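Local structure of histone-lysine N-methyltransferase family member SUVH9 (4NJ5) at residues Asp24-Phe29 with Gly52-Met57; Arg166-Gly171 with Val200-Asp205; Thr237-Pro242 with Ser377-His382; Thr285-Gly290 with His476-Leu481. The protein plays a role in gene silencing and may bind methylated DNA and recruit RNA polymerase V to chromatin, without binding S-adenosyl-L-methionine or methylating histones itself. All blocks are in the same frame, centred on the assembly; numbering follows the deposited sequence.

How the interactions relate
Interaction 1 is a buried apolar contact between the two N-terminal helices, while interaction 2 lies at the surface of the SRA domain, where a helix end meets a strand through one methionine. Interaction 3 is partly buried and combines apolar packing of a leucine on the helix with a lysine-aspartate salt bridge, joining helix 228-240 to the SET region. Interaction 4, buried again, is a single aromatic pair between pre-SET and SET loops. No secondary-structure element serves two contacts. Interactions 1 and 3 come nearest, about 6 Å between nearest atoms, whereas the centres of interactions 2 and 4 are about 66 Å apart. Along the chain, interactions 3 and 4 cross, their segments alternating.

Interaction 1 (Asp24-Phe29 with Gly52-Met57); sequences DSLRMF and GKAGSM
Ala-54 carries the middle of this contact, its CB pointing at helix 24-29 and lying 3.7 Å from Arg-27 CG. Its carbonyl side is covered as well: Leu-26 CD1 rests 3.6 Å from Ala-54 O. With so small a residue here, the CA atoms of Arg-27 and Ala-54 come within 5.5 Å. Arg-27 offers only the root of its side chain to the alanine; the chain then bends at chi3 (-43°) and turns back to its own helix, where NE and NH2 both grip OD1 of Asp-24, NH2 at 2.9 Å from OD1. Replacing Arg-27 by alanine would probably strip the CG cover from Ala-54 CB and leave the Asp-24 carboxylate without its charged mate. OD2 of Asp-24 is hydrogen-bonded to Asn-493. One turn on from Ala-54, Met-57 meets both branches of Leu-26: Met-57 CB sits 3.9 Å from Leu-26 CD1, the methyl that also covers Ala-54, and its CE, brought round by a bend at chi3, lies 4.0 Å from Leu-26 CD2. The segment axes approach to 8.9 Å at 125° between their directions, a helix-helix packing of the N-terminal helical region, joining helix 8-35 to helix 46-60.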
loop_
_atom_site.group_PDB
_atom_site.type_symbol
_atom_site.label_atom_id
_atom_site.label_comp_id
_atom_site.label_asym_id
_atom_site.label_seq_id
_atom_site.Cartn_x
_atom_site.Cartn_y
_atom_site.Cartn_z
ATOM N N ASP A 24 -1.643 10.582 -2.051
ATOM C CA ASP A 24 -1.813 10.106 -0.679
ATOM C C ASP A 24 -1.334 11.110 0.378
ATOM O O ASP A 24 -1.963 11.250 1.439
ATOM C CB ASP A 24 -1.159 8.733 -0.486
ATOM C CG ASP A 24 -2.010 7.602 -1.044
ATOM O OD1 ASP A 24 -3.250 7.668 -0.902
ATOM O OD2 ASP A 24 -1.443 6.650 -1.625
ATOM N N SER A 25 -0.240 11.817 0.091
ATOM C CA SER A 25 0.216 12.866 1.004
ATOM C C SER A 25 -0.831 13.968 1.152
ATOM O O SER A 25 -1.104 14.433 2.261
ATOM C CB SER A 25 1.539 13.467 0.535
ATOM O OG SER A 25 2.559 12.490 0.541
ATOM N N LEU A 26 -1.412 14.375 0.026
ATOM C CA LEU A 26 -2.438 15.415 0.017
ATOM C C LEU A 26 -3.665 14.985 0.821
ATOM O O LEU A 26 -4.155 15.739 1.672
ATOM C CB LEU A 26 -2.846 15.750 -1.417
ATOM C CG LEU A 26 -3.127 17.209 -1.780
ATOM C CD1 LEU A 26 -4.062 17.255 -2.980
ATOM C CD2 LEU A 26 -3.716 17.992 -0.613
ATOM N N ARG A 27 -4.162 13.782 0.538
ATOM C CA ARG A 27 -5.262 13.218 1.317
ATOM C C ARG A 27 -4.965 13.313 2.804
ATOM O O ARG A 27 -5.757 13.865 3.574
ATOM C CB ARG A 27 -5.486 11.749 0.963
ATOM C CG ARG A 27 -6.472 11.488 -0.151
ATOM C CD ARG A 27 -6.984 10.053 -0.079
ATOM N NE ARG A 27 -5.914 9.097 0.202
ATOM C CZ ARG A 27 -5.746 8.478 1.369
ATOM N NH1 ARG A 27 -6.582 8.711 2.372
ATOM N NH2 ARG A 27 -4.739 7.628 1.530
ATOM N N MET A 28 -3.812 12.778 3.198
ATOM C CA MET A 28 -3.434 12.762 4.605
ATOM C C MET A 28 -3.388 14.171 5.194
ATOM O O MET A 28 -3.759 14.383 6.348
ATOM C CB MET A 28 -2.102 12.034 4.800
ATOM C CG MET A 28 -2.203 10.528 4.577
ATOM S SD MET A 28 -0.612 9.685 4.648
ATOM C CE MET A 28 -0.105 10.073 6.325
ATOM N N PHE A 29 -2.957 15.136 4.388
ATOM C CA PHE A 29 -2.898 16.521 4.838
ATOM C C PHE A 29 -4.284 17.102 5.097
ATOM O O PHE A 29 -4.503 17.771 6.107
ATOM C CB PHE A 29 -2.160 17.394 3.826
ATOM C CG PHE A 29 -2.249 18.864 4.124
ATOM C CD1 PHE A 29 -1.492 19.423 5.142
ATOM C CD2 PHE A 29 -3.094 19.685 3.390
ATOM C CE1 PHE A 29 -1.572 20.773 5.425
ATOM C CE2 PHE A 29 -3.181 21.040 3.668
ATOM C CZ PHE A 29 -2.418 21.585 4.687
ATOM N N GLY A 52 -11.907 12.718 -2.649
ATOM C CA GLY A 52 -12.443 13.492 -3.752
ATOM C C GLY A 52 -11.836 14.881 -3.820
ATOM O O GLY A 52 -11.541 15.395 -4.905
ATOM N N LYS A 53 -11.639 15.488 -2.654
ATOM C CA LYS A 53 -11.039 16.813 -2.597
ATOM C C LYS A 53 -9.586 16.782 -3.063
ATOM O O LYS A 53 -9.149 17.663 -3.809
ATOM C CB LYS A 53 -11.134 17.402 -1.191
ATOM C CG LYS A 53 -10.839 18.890 -1.144
ATOM C CD LYS A 53 -11.667 19.631 -2.181
ATOM C CE LYS A 53 -11.556 21.138 -2.019
ATOM N NZ LYS A 53 -10.157 21.614 -2.182
ATOM N N ALA A 54 -8.845 15.765 -2.626
ATOM C CA ALA A 54 -7.466 15.589 -3.072
ATOM C C ALA A 54 -7.422 15.456 -4.594
ATOM O O ALA A 54 -6.590 16.077 -5.265
ATOM C CB ALA A 54 -6.843 14.374 -2.408
ATOM N N GLY A 55 -8.339 14.659 -5.131
ATOM C CA GLY A 55 -8.487 14.540 -6.568
ATOM C C GLY A 55 -8.711 15.865 -7.280
ATOM O O GLY A 55 -7.996 16.183 -8.229
ATOM N N SER A 56 -9.694 16.641 -6.828
ATOM C CA SER A 56 -10.035 17.898 -7.504
ATOM C C SER A 56 -8.901 18.921 -7.419
ATOM O O SER A 56 -8.636 19.667 -8.373
ATOM C CB SER A 56 -11.328 18.492 -6.935
ATOM O OG SER A 56 -11.123 19.019 -5.635
ATOM N N MET A 57 -8.236 18.950 -6.269
ATOM C CA MET A 57 -7.072 19.806 -6.087
ATOM C C MET A 57 -5.940 19.410 -7.026
ATOM O O MET A 57 -5.267 20.271 -7.587
ATOM C CB MET A 57 -6.586 19.761 -4.641
ATOM C CG MET A 57 -7.510 20.455 -3.668
ATOM S SD MET A 57 -6.886 20.354 -1.985
ATOM C CE MET A 57 -5.392 21.332 -2.121
#

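Interaction 2 (Arg166-Gly171 with Val200-Asp205); sequences RSMYYG and VDSWFD
Met-168 reaches from the last turn of helix 159-169 onto strand 190-206, a helix-on-sheet contact at the surface of the SRA domain. The thioether does all the touching. Met-168 SD lies over the backbone of the strand, 3.6 Å from Asp-201 C, while the terminal CE runs on to Ser-202, with Met-168 CE 3.3 Å from Ser-202 OG. Ser-202 CB stands 3.9 Å from Met-168 CE. Two extended torsions carry the sulfur across the gap, CG lying opposite the backbone N (chi1 172°), and a bend at chi3 (65°) then swings the methyl toward the serine. Val-200 and Asp-201 direct their side chains away, so it is chiefly main chain that they offer. With a glycine at Met-168 the cover over Asp-201 and Ser-202 would probably be lost, opening a gap between the helix end and the strand.

Further out, Ile-199 also touches Met-168, and Ser-202 OG makes a weak hydrogen bond with Glu-165, one turn earlier on the same helix. The strand is held in its sheet by backbone bonds from Val-200 and Asp-201 to Arg-217 and from Trp-203 to Lys-215. The helix is finished by a Schellman motif just beyond Met-168, with Gly-171 at positive phi as its C-prime residue. Farther along the strand, the indole of Trp-203 is tied to Asp-205, NE1 donating to OD2 at 3.3 Å, in the plane of the indole but from above that of the carboxylate.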
loop_
_atom_site.group_PDB
_atom_site.type_symbol
_atom_site.label_atom_id
_atom_site.label_comp_id
_atom_site.label_asym_id
_atom_site.label_seq_id
_atom_site.Cartn_x
_atom_site.Cartn_y
_atom_site.Cartn_z
ATOM N N ARG A 166 -20.019 0.575 -29.658
ATOM C CA ARG A 166 -19.038 1.052 -30.612
ATOM C C ARG A 166 -17.659 0.447 -30.358
ATOM O O ARG A 166 -16.936 0.117 -31.300
ATOM C CB ARG A 166 -18.960 2.578 -30.572
ATOM C CG ARG A 166 -19.552 3.246 -31.797
ATOM C CD ARG A 166 -20.978 2.787 -32.066
ATOM N NE ARG A 166 -21.313 2.908 -33.482
ATOM C CZ ARG A 166 -21.265 1.901 -34.349
ATOM N NH1 ARG A 166 -20.917 0.689 -33.939
ATOM N NH2 ARG A 166 -21.575 2.104 -35.622
ATOM N N SER A 167 -17.298 0.297 -29.088
ATOM C CA SER A 167 -16.021 -0.318 -28.748
ATOM C C SER A 167 -15.993 -1.784 -29.162
ATOM O O SER A 167 -14.947 -2.295 -29.566
ATOM C CB SER A 167 -15.703 -0.158 -27.260
ATOM O OG SER A 167 -15.155 1.124 -27.003
ATOM N N MET A 168 -17.139 -2.457 -29.070
ATOM C CA MET A 168 -17.238 -3.807 -29.615
ATOM C C MET A 168 -16.991 -3.764 -31.110
ATOM O O MET A 168 -16.216 -4.553 -31.649
ATOM C CB MET A 168 -18.613 -4.426 -29.370
ATOM C CG MET A 168 -18.789 -5.757 -30.099
ATOM S SD MET A 168 -20.423 -6.494 -29.932
ATOM C CE MET A 168 -21.424 -5.276 -30.787
ATOM N N TYR A 169 -17.665 -2.829 -31.770
ATOM C CA TYR A 169 -17.588 -2.702 -33.219
ATOM C C TYR A 169 -16.171 -2.421 -33.705
ATOM O O TYR A 169 -15.711 -3.035 -34.665
ATOM C CB TYR A 169 -18.542 -1.608 -33.702
ATOM C CG TYR A 169 -18.488 -1.331 -35.189
ATOM C CD1 TYR A 169 -19.294 -2.032 -36.077
ATOM C CD2 TYR A 169 -17.643 -0.357 -35.702
ATOM C CE1 TYR A 169 -19.252 -1.776 -37.432
ATOM C CE2 TYR A 169 -17.593 -0.096 -37.053
ATOM C CZ TYR A 169 -18.399 -0.806 -37.914
ATOM O OH TYR A 169 -18.354 -0.547 -39.265
ATOM N N TYR A 170 -15.481 -1.496 -33.043
ATOM C CA TYR A 170 -14.153 -1.082 -33.495
ATOM C C TYR A 170 -13.022 -1.872 -32.839
ATOM O O TYR A 170 -11.848 -1.560 -33.032
ATOM C CB TYR A 170 -13.953 0.423 -33.286
ATOM C CG TYR A 170 -14.866 1.286 -34.131
ATOM C CD1 TYR A 170 -14.601 1.501 -35.479
ATOM C CD2 TYR A 170 -15.988 1.888 -33.582
ATOM C CE1 TYR A 170 -15.434 2.290 -36.257
ATOM C CE2 TYR A 170 -16.826 2.676 -34.348
ATOM C CZ TYR A 170 -16.549 2.871 -35.684
ATOM O OH TYR A 170 -17.382 3.663 -36.440
ATOM N N GLY A 171 -13.383 -2.896 -32.071
ATOM C CA GLY A 171 -12.409 -3.751 -31.415
ATOM C C GLY A 171 -11.534 -3.028 -30.410
ATOM O O GLY A 171 -10.342 -3.312 -30.291
ATOM N N VAL A 200 -16.841 -8.633 -27.189
ATOM C CA VAL A 200 -16.961 -9.528 -28.337
ATOM C C VAL A 200 -18.406 -9.856 -28.684
ATOM O O VAL A 200 -18.673 -10.536 -29.677
ATOM C CB VAL A 200 -16.203 -10.843 -28.103
ATOM C CG1 VAL A 200 -14.750 -10.557 -27.759
ATOM C CG2 VAL A 200 -16.871 -11.645 -26.996
ATOM N N ASP A 201 -19.333 -9.379 -27.859
ATOM C CA ASP A 201 -20.753 -9.595 -28.108
ATOM C C ASP A 201 -21.614 -8.621 -27.309
ATOM O O ASP A 201 -21.210 -8.150 -26.252
ATOM C CB ASP A 201 -21.146 -11.040 -27.792
ATOM C CG ASP A 201 -22.458 -11.434 -28.436
ATOM O OD1 ASP A 201 -22.928 -10.688 -29.318
ATOM O OD2 ASP A 201 -23.017 -12.489 -28.068
ATOM N N SER A 202 -22.797 -8.314 -27.830
ATOM C CA SER A 202 -23.730 -7.425 -27.144
ATOM C C SER A 202 -25.160 -7.803 -27.488
ATOM O O SER A 202 -25.429 -8.301 -28.583
ATOM C CB SER A 202 -23.487 -5.973 -27.547
ATOM O OG SER A 202 -23.998 -5.726 -28.845
ATOM N N TRP A 203 -26.082 -7.561 -26.562
ATOM C CA TRP A 203 -27.480 -7.888 -26.815
ATOM C C TRP A 203 -28.450 -7.147 -25.904
ATOM O O TRP A 203 -28.053 -6.567 -24.893
ATOM C CB TRP A 203 -27.704 -9.402 -26.712
ATOM C CG TRP A 203 -27.555 -9.952 -25.327
ATOM C CD1 TRP A 203 -28.556 -10.204 -24.435
ATOM C CD2 TRP A 203 -26.333 -10.325 -24.673
ATOM N NE1 TRP A 203 -28.037 -10.711 -23.269
ATOM C CE2 TRP A 203 -26.676 -10.795 -23.390
ATOM C CE3 TRP A 203 -24.986 -10.309 -25.049
ATOM C CZ2 TRP A 203 -25.718 -11.244 -22.480
ATOM C CZ3 TRP A 203 -24.038 -10.755 -24.143
ATOM C CH2 TRP A 203 -24.409 -11.216 -22.874
ATOM N N PHE A 204 -29.724 -7.165 -26.289
ATOM C CA PHE A 204 -30.809 -6.622 -25.478
ATOM C C PHE A 204 -31.277 -7.702 -24.524
ATOM O O PHE A 204 -31.426 -8.855 -24.923
ATOM C CB PHE A 204 -31.970 -6.196 -26.378
ATOM C CG PHE A 204 -33.172 -5.675 -25.631
ATOM C CD1 PHE A 204 -33.183 -4.387 -25.117
ATOM C CD2 PHE A 204 -34.300 -6.466 -25.471
ATOM C CE1 PHE A 204 -34.288 -3.903 -24.444
ATOM C CE2 PHE A 204 -35.412 -5.988 -24.798
ATOM C CZ PHE A 204 -35.405 -4.703 -24.284
ATOM N N ASP A 205 -31.507 -7.337 -23.268
ATOM C CA ASP A 205 -31.940 -8.315 -22.275
ATOM C C ASP A 205 -32.962 -7.725 -21.302
ATOM O O ASP A 205 -33.058 -6.511 -21.146
ATOM C CB ASP A 205 -30.737 -8.872 -21.512
ATOM C CG ASP A 205 -31.010 -10.240 -20.919
ATOM O OD1 ASP A 205 -32.194 -10.565 -20.695
ATOM O OD2 ASP A 205 -30.040 -10.989 -20.679
#

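Interaction 3 (Thr237-Pro242 with Ser377-His382); sequences TLKTNP and SLDVLH
The last turn of helix 228-240 faces a loop that follows strand 373-377, with the CA atoms of Lys-239 and Leu-378 7.0 Å apart, wide enough for side chains to fill the space between. The helix gives way to loop at Asn-241. Leu-378 points toward the helix and lays CD1 against the start of the lysine chain, 3.7 Å from Lys-239 CG; the two chains run alongside, pointing opposite ways. The same methyl, Leu-378 CD1, stands 4.2 Å from Leu-238 CB, so one leucine branch touches two successive helix residues. This joins helix 228-240 to the SET domain, away from the pre-SET zinc cluster. Beyond the leucine, Lys-239 bends at chi3 (61°) and comes in roughly perpendicular to Asp-379. Its NZ donates to Asp-379 OD1 at 3.0 Å, a salt bridge that approaches from 39° above the carboxylate plane. The same NZ also forms a salt bridge with Glu-183, its stronger partner, so two carboxylates probably stabilise its charge. The other oxygen of Asp-379, OD2, is held by hydrogen bonds from the backbone N of Arg-362 and from Asn-361 ND2. At the end of strand 373-377, Ser-377 OG donates to Asp-379 O at 2.8 Å.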
loop_
_atom_site.group_PDB
_atom_site.type_symbol
_atom_site.label_atom_id
_atom_site.label_comp_id
_atom_site.label_asym_id
_atom_site.label_seq_id
_atom_site.Cartn_x
_atom_site.Cartn_y
_atom_site.Cartn_z
ATOM N N THR A 237 -7.914 -16.215 0.664
ATOM C CA THR A 237 -8.102 -17.646 0.876
ATOM C C THR A 237 -6.952 -18.213 1.712
ATOM O O THR A 237 -7.142 -19.115 2.531
ATOM C CB THR A 237 -8.207 -18.409 -0.454
ATOM O OG1 THR A 237 -9.261 -17.836 -1.234
ATOM C CG2 THR A 237 -8.489 -19.879 -0.210
ATOM N N LEU A 238 -5.755 -17.672 1.507
ATOM C CA LEU A 238 -4.606 -18.056 2.315
ATOM C C LEU A 238 -4.798 -17.648 3.769
ATOM O O LEU A 238 -4.234 -18.267 4.671
ATOM C CB LEU A 238 -3.328 -17.429 1.764
ATOM C CG LEU A 238 -2.817 -18.013 0.454
ATOM C CD1 LEU A 238 -1.470 -17.399 0.120
ATOM C CD2 LEU A 238 -2.717 -19.525 0.562
ATOM N N LYS A 239 -5.584 -16.601 3.995
ATOM C CA LYS A 239 -5.914 -16.218 5.367
ATOM C C LYS A 239 -7.014 -17.092 5.973
ATOM O O LYS A 239 -7.050 -17.281 7.188
ATOM C CB LYS A 239 -6.326 -14.748 5.450
ATOM C CG LYS A 239 -5.236 -13.772 5.052
ATOM C CD LYS A 239 -5.787 -12.362 4.947
ATOM C CE LYS A 239 -6.338 -11.883 6.277
ATOM N NZ LYS A 239 -6.770 -10.461 6.199
ATOM N N THR A 240 -7.914 -17.617 5.144
ATOM C CA THR A 240 -9.044 -18.384 5.682
ATOM C C THR A 240 -8.929 -19.909 5.558
ATOM O O THR A 240 -9.351 -20.640 6.457
ATOM C CB THR A 240 -10.400 -17.932 5.085
ATOM O OG1 THR A 240 -10.411 -18.163 3.672
ATOM C CG2 THR A 240 -10.647 -16.457 5.363
ATOM N N ASN A 241 -8.379 -20.389 4.446
ATOM C CA ASN A 241 -8.243 -21.830 4.230
ATOM C C ASN A 241 -7.104 -22.160 3.262
ATOM O O ASN A 241 -7.346 -22.640 2.153
ATOM C CB ASN A 241 -9.565 -22.418 3.724
ATOM C CG ASN A 241 -9.558 -23.934 3.687
ATOM O OD1 ASN A 241 -8.661 -24.576 4.230
ATOM N ND2 ASN A 241 -10.566 -24.515 3.049
ATOM N N PRO A 242 -5.855 -21.913 3.694
ATOM C CA PRO A 242 -4.662 -21.993 2.842
ATOM C C PRO A 242 -4.447 -23.339 2.149
ATOM O O PRO A 242 -3.968 -23.363 1.014
ATOM C CB PRO A 242 -3.511 -21.705 3.817
ATOM C CG PRO A 242 -4.069 -21.944 5.174
ATOM C CD PRO A 242 -5.510 -21.573 5.087
ATOM N N SER A 377 3.242 -10.054 2.129
ATOM C CA SER A 377 2.119 -9.856 3.040
ATOM C C SER A 377 0.824 -10.434 2.482
ATOM O O SER A 377 0.532 -10.273 1.298
ATOM C CB SER A 377 1.929 -8.367 3.326
ATOM O OG SER A 377 0.730 -8.140 4.045
ATOM N N LEU A 378 0.043 -11.097 3.333
ATOM C CA LEU A 378 -1.284 -11.560 2.928
ATOM C C LEU A 378 -2.266 -10.397 2.952
ATOM O O LEU A 378 -3.305 -10.427 2.290
ATOM C CB LEU A 378 -1.803 -12.679 3.836
ATOM C CG LEU A 378 -0.920 -13.890 4.155
ATOM C CD1 LEU A 378 -1.754 -15.008 4.759
ATOM C CD2 LEU A 378 -0.171 -14.395 2.940
ATOM N N ASP A 379 -1.933 -9.372 3.727
ATOM C CA ASP A 379 -2.816 -8.228 3.886
ATOM C C ASP A 379 -2.431 -7.116 2.926
ATOM O O ASP A 379 -1.316 -7.084 2.406
ATOM C CB ASP A 379 -2.770 -7.712 5.325
ATOM C CG ASP A 379 -3.063 -8.799 6.347
ATOM O OD1 ASP A 379 -3.855 -9.711 6.032
ATOM O OD2 ASP A 379 -2.497 -8.742 7.460
ATOM N N VAL A 380 -3.369 -6.213 2.683
ATOM C CA VAL A 380 -3.087 -5.012 1.922
ATOM C C VAL A 380 -2.242 -4.106 2.803
ATOM O O VAL A 380 -2.502 -3.979 3.998
ATOM C CB VAL A 380 -4.397 -4.301 1.523
ATOM C CG1 VAL A 380 -4.136 -2.867 1.094
ATOM C CG2 VAL A 380 -5.111 -5.085 0.424
ATOM N N LEU A 381 -1.206 -3.508 2.227
ATOM C CA LEU A 381 -0.395 -2.554 2.965
ATOM C C LEU A 381 -0.470 -1.200 2.285
ATOM O O LEU A 381 -0.178 -1.079 1.094
ATOM C CB LEU A 381 1.056 -3.023 3.041
ATOM C CG LEU A 381 1.284 -4.381 3.697
ATOM C CD1 LEU A 381 2.728 -4.794 3.520
ATOM C CD2 LEU A 381 0.914 -4.328 5.174
ATOM N N HIS A 382 -0.868 -0.181 3.039
ATOM C CA HIS A 382 -0.989 1.152 2.469
ATOM C C HIS A 382 0.257 2.001 2.703
ATOM O O HIS A 382 1.070 1.711 3.584
ATOM C CB HIS A 382 -2.248 1.862 2.972
ATOM C CG HIS A 382 -2.233 2.177 4.435
ATOM N ND1 HIS A 382 -2.769 1.332 5.383
ATOM C CD2 HIS A 382 -1.776 3.259 5.110
ATOM C CE1 HIS A 382 -2.631 1.874 6.581
ATOM N NE2 HIS A 382 -2.033 3.043 6.442
#

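Interaction 4 (Thr285-Gly290 with His476-Leu481); sequences TSFPPG and HDHNSL
Phe-287 and His-478 make this contact between them, but the setting begins two residues earlier. Thr-285 puts CG2 beneath the phenyl ring, 3.8 Å from its plane and over its centre, which fills the face turned from the histidine. At Phe-287 the ring is aimed at the other loop, with CG opposite the carbonyl carbon (chi1 -68°), and its second face receives His-478 in a T-shaped, edge-to-face stack. The ring planes stand at 89° and the centroids are 5.0 Å apart. It is the NE2-CD2 edge of the imidazole that comes in, offset toward the rim of the phenyl: NE2 lies 3.8 Å from Phe-287 CE2 and 3.9 Å from CZ. The aromatic ring is thus held between a methyl and an imidazole edge.

The histidine can hardly turn, for both of its nitrogens are engaged. ND1 accepts from the backbone N of Ser-480 at 2.8 Å, nearly straight at 171° and in the ring plane, while NE2 is hydrogen-bonded to the carbonyl of Phe-483. Since ND1 is the acceptor, NE2 probably bears the proton.

Segment 285-290, in the pre-SET region, runs beside strand 393-395, with Ser-286 backbone hydrogen-bonded to Gly-392 and Ala-394; segment 476-481 links SET strands 469-475 and 485-490, and Arg-485 of the latter strand packs on Phe-287.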
loop_
_atom_site.group_PDB
_atom_site.type_symbol
_atom_site.label_atom_id
_atom_site.label_comp_id
_atom_site.label_asym_id
_atom_site.label_seq_id
_atom_site.Cartn_x
_atom_site.Cartn_y
_atom_site.Cartn_z
ATOM N N THR A 285 13.860 -6.288 19.108
ATOM C CA THR A 285 15.312 -6.211 19.211
ATOM C C THR A 285 15.782 -6.302 20.660
ATOM O O THR A 285 15.229 -5.650 21.545
ATOM C CB THR A 285 15.859 -4.920 18.564
ATOM O OG1 THR A 285 15.955 -5.103 17.147
ATOM C CG2 THR A 285 17.242 -4.574 19.112
ATOM N N SER A 286 16.791 -7.135 20.895
ATOM C CA SER A 286 17.375 -7.263 22.223
ATOM C C SER A 286 18.594 -6.358 22.380
ATOM O O SER A 286 19.609 -6.534 21.706
ATOM C CB SER A 286 17.747 -8.715 22.512
ATOM O OG SER A 286 18.458 -8.815 23.733
ATOM N N PHE A 287 18.479 -5.381 23.270
ATOM C CA PHE A 287 19.576 -4.471 23.557
ATOM C C PHE A 287 20.456 -5.074 24.648
ATOM O O PHE A 287 19.988 -5.906 25.424
ATOM C CB PHE A 287 19.027 -3.093 23.944
ATOM C CG PHE A 287 18.350 -2.378 22.804
ATOM C CD1 PHE A 287 19.097 -1.848 21.765
ATOM C CD2 PHE A 287 16.967 -2.249 22.764
ATOM C CE1 PHE A 287 18.482 -1.198 20.706
ATOM C CE2 PHE A 287 16.342 -1.594 21.704
ATOM C CZ PHE A 287 17.101 -1.069 20.677
ATOM N N PRO A 288 21.741 -4.686 24.690
ATOM C CA PRO A 288 22.682 -5.266 25.655
ATOM C C PRO A 288 22.214 -5.108 27.094
ATOM O O PRO A 288 21.787 -4.020 27.478
ATOM C CB PRO A 288 23.974 -4.468 25.421
ATOM C CG PRO A 288 23.573 -3.275 24.624
ATOM C CD PRO A 288 22.406 -3.717 23.803
ATOM N N PRO A 289 22.284 -6.197 27.875
ATOM C CA PRO A 289 21.867 -6.210 29.279
ATOM C C PRO A 289 22.562 -5.108 30.061
ATOM O O PRO A 289 23.788 -4.990 30.004
ATOM C CB PRO A 289 22.339 -7.583 29.769
ATOM C CG PRO A 289 22.365 -8.426 28.551
ATOM C CD PRO A 289 22.794 -7.509 27.441
ATOM N N GLY A 290 21.779 -4.301 30.768
ATOM C CA GLY A 290 22.331 -3.204 31.534
ATOM C C GLY A 290 22.411 -1.909 30.753
ATOM O O GLY A 290 23.301 -1.093 30.989
ATOM N N HIS A 476 10.653 4.114 21.973
ATOM C CA HIS A 476 9.486 4.076 22.804
ATOM C C HIS A 476 9.715 3.566 24.176
ATOM O O HIS A 476 9.366 4.201 25.139
ATOM C CB HIS A 476 8.313 3.402 22.143
ATOM C CG HIS A 476 8.550 1.991 21.812
ATOM N ND1 HIS A 476 8.312 1.019 22.653
ATOM C CD2 HIS A 476 9.017 1.417 20.686
ATOM C CE1 HIS A 476 8.616 -0.118 22.081
ATOM N NE2 HIS A 476 9.017 0.132 20.876
ATOM N N ASP A 477 10.197 2.357 24.270
ATOM C CA ASP A 477 10.484 1.744 25.536
ATOM C C ASP A 477 11.688 2.250 26.351
ATOM O O ASP A 477 11.705 2.104 27.513
ATOM C CB ASP A 477 10.444 0.238 25.417
ATOM C CG ASP A 477 11.481 -0.276 24.532
ATOM O OD1 ASP A 477 11.848 0.408 23.592
ATOM O OD2 ASP A 477 11.904 -1.373 24.785
ATOM N N HIS A 478 12.676 2.808 25.698
ATOM C CA HIS A 478 13.831 3.342 26.330
ATOM C C HIS A 478 14.156 4.660 25.740
ATOM O O HIS A 478 13.592 5.004 24.738
ATOM C CB HIS A 478 14.985 2.385 26.229
ATOM C CG HIS A 478 15.708 2.403 24.931
ATOM N ND1 HIS A 478 16.422 3.416 24.529
ATOM C CD2 HIS A 478 15.854 1.450 23.991
ATOM C CE1 HIS A 478 16.967 3.144 23.382
ATOM N NE2 HIS A 478 16.629 1.939 23.052
ATOM N N ASN A 479 15.041 5.422 26.353
ATOM C CA ASN A 479 15.405 6.740 25.832
ATOM C C ASN A 479 16.877 6.985 25.497
ATOM O O ASN A 479 17.376 8.096 25.657
ATOM C CB ASN A 479 14.880 7.845 26.750
ATOM C CG ASN A 479 13.762 8.635 26.112
ATOM O OD1 ASN A 479 13.658 8.700 24.887
ATOM N ND2 ASN A 479 12.916 9.234 26.934
ATOM N N SER A 480 17.559 5.958 25.008
ATOM C CA SER A 480 18.944 6.110 24.585
ATOM C C SER A 480 19.028 6.430 23.100
ATOM O O SER A 480 18.671 5.600 22.266
ATOM C CB SER A 480 19.738 4.838 24.880
ATOM O OG SER A 480 21.053 4.932 24.359
ATOM N N LEU A 481 19.506 7.629 22.774
ATOM C CA LEU A 481 19.685 8.041 21.380
ATOM C C LEU A 481 20.606 7.104 20.602
ATOM O O LEU A 481 20.487 6.975 19.386
ATOM C CB LEU A 481 20.229 9.471 21.298
ATOM C CG LEU A 481 19.274 10.651 21.497
ATOM C CD1 LEU A 481 17.816 10.210 21.524
ATOM C CD2 LEU A 481 19.627 11.434 22.752
#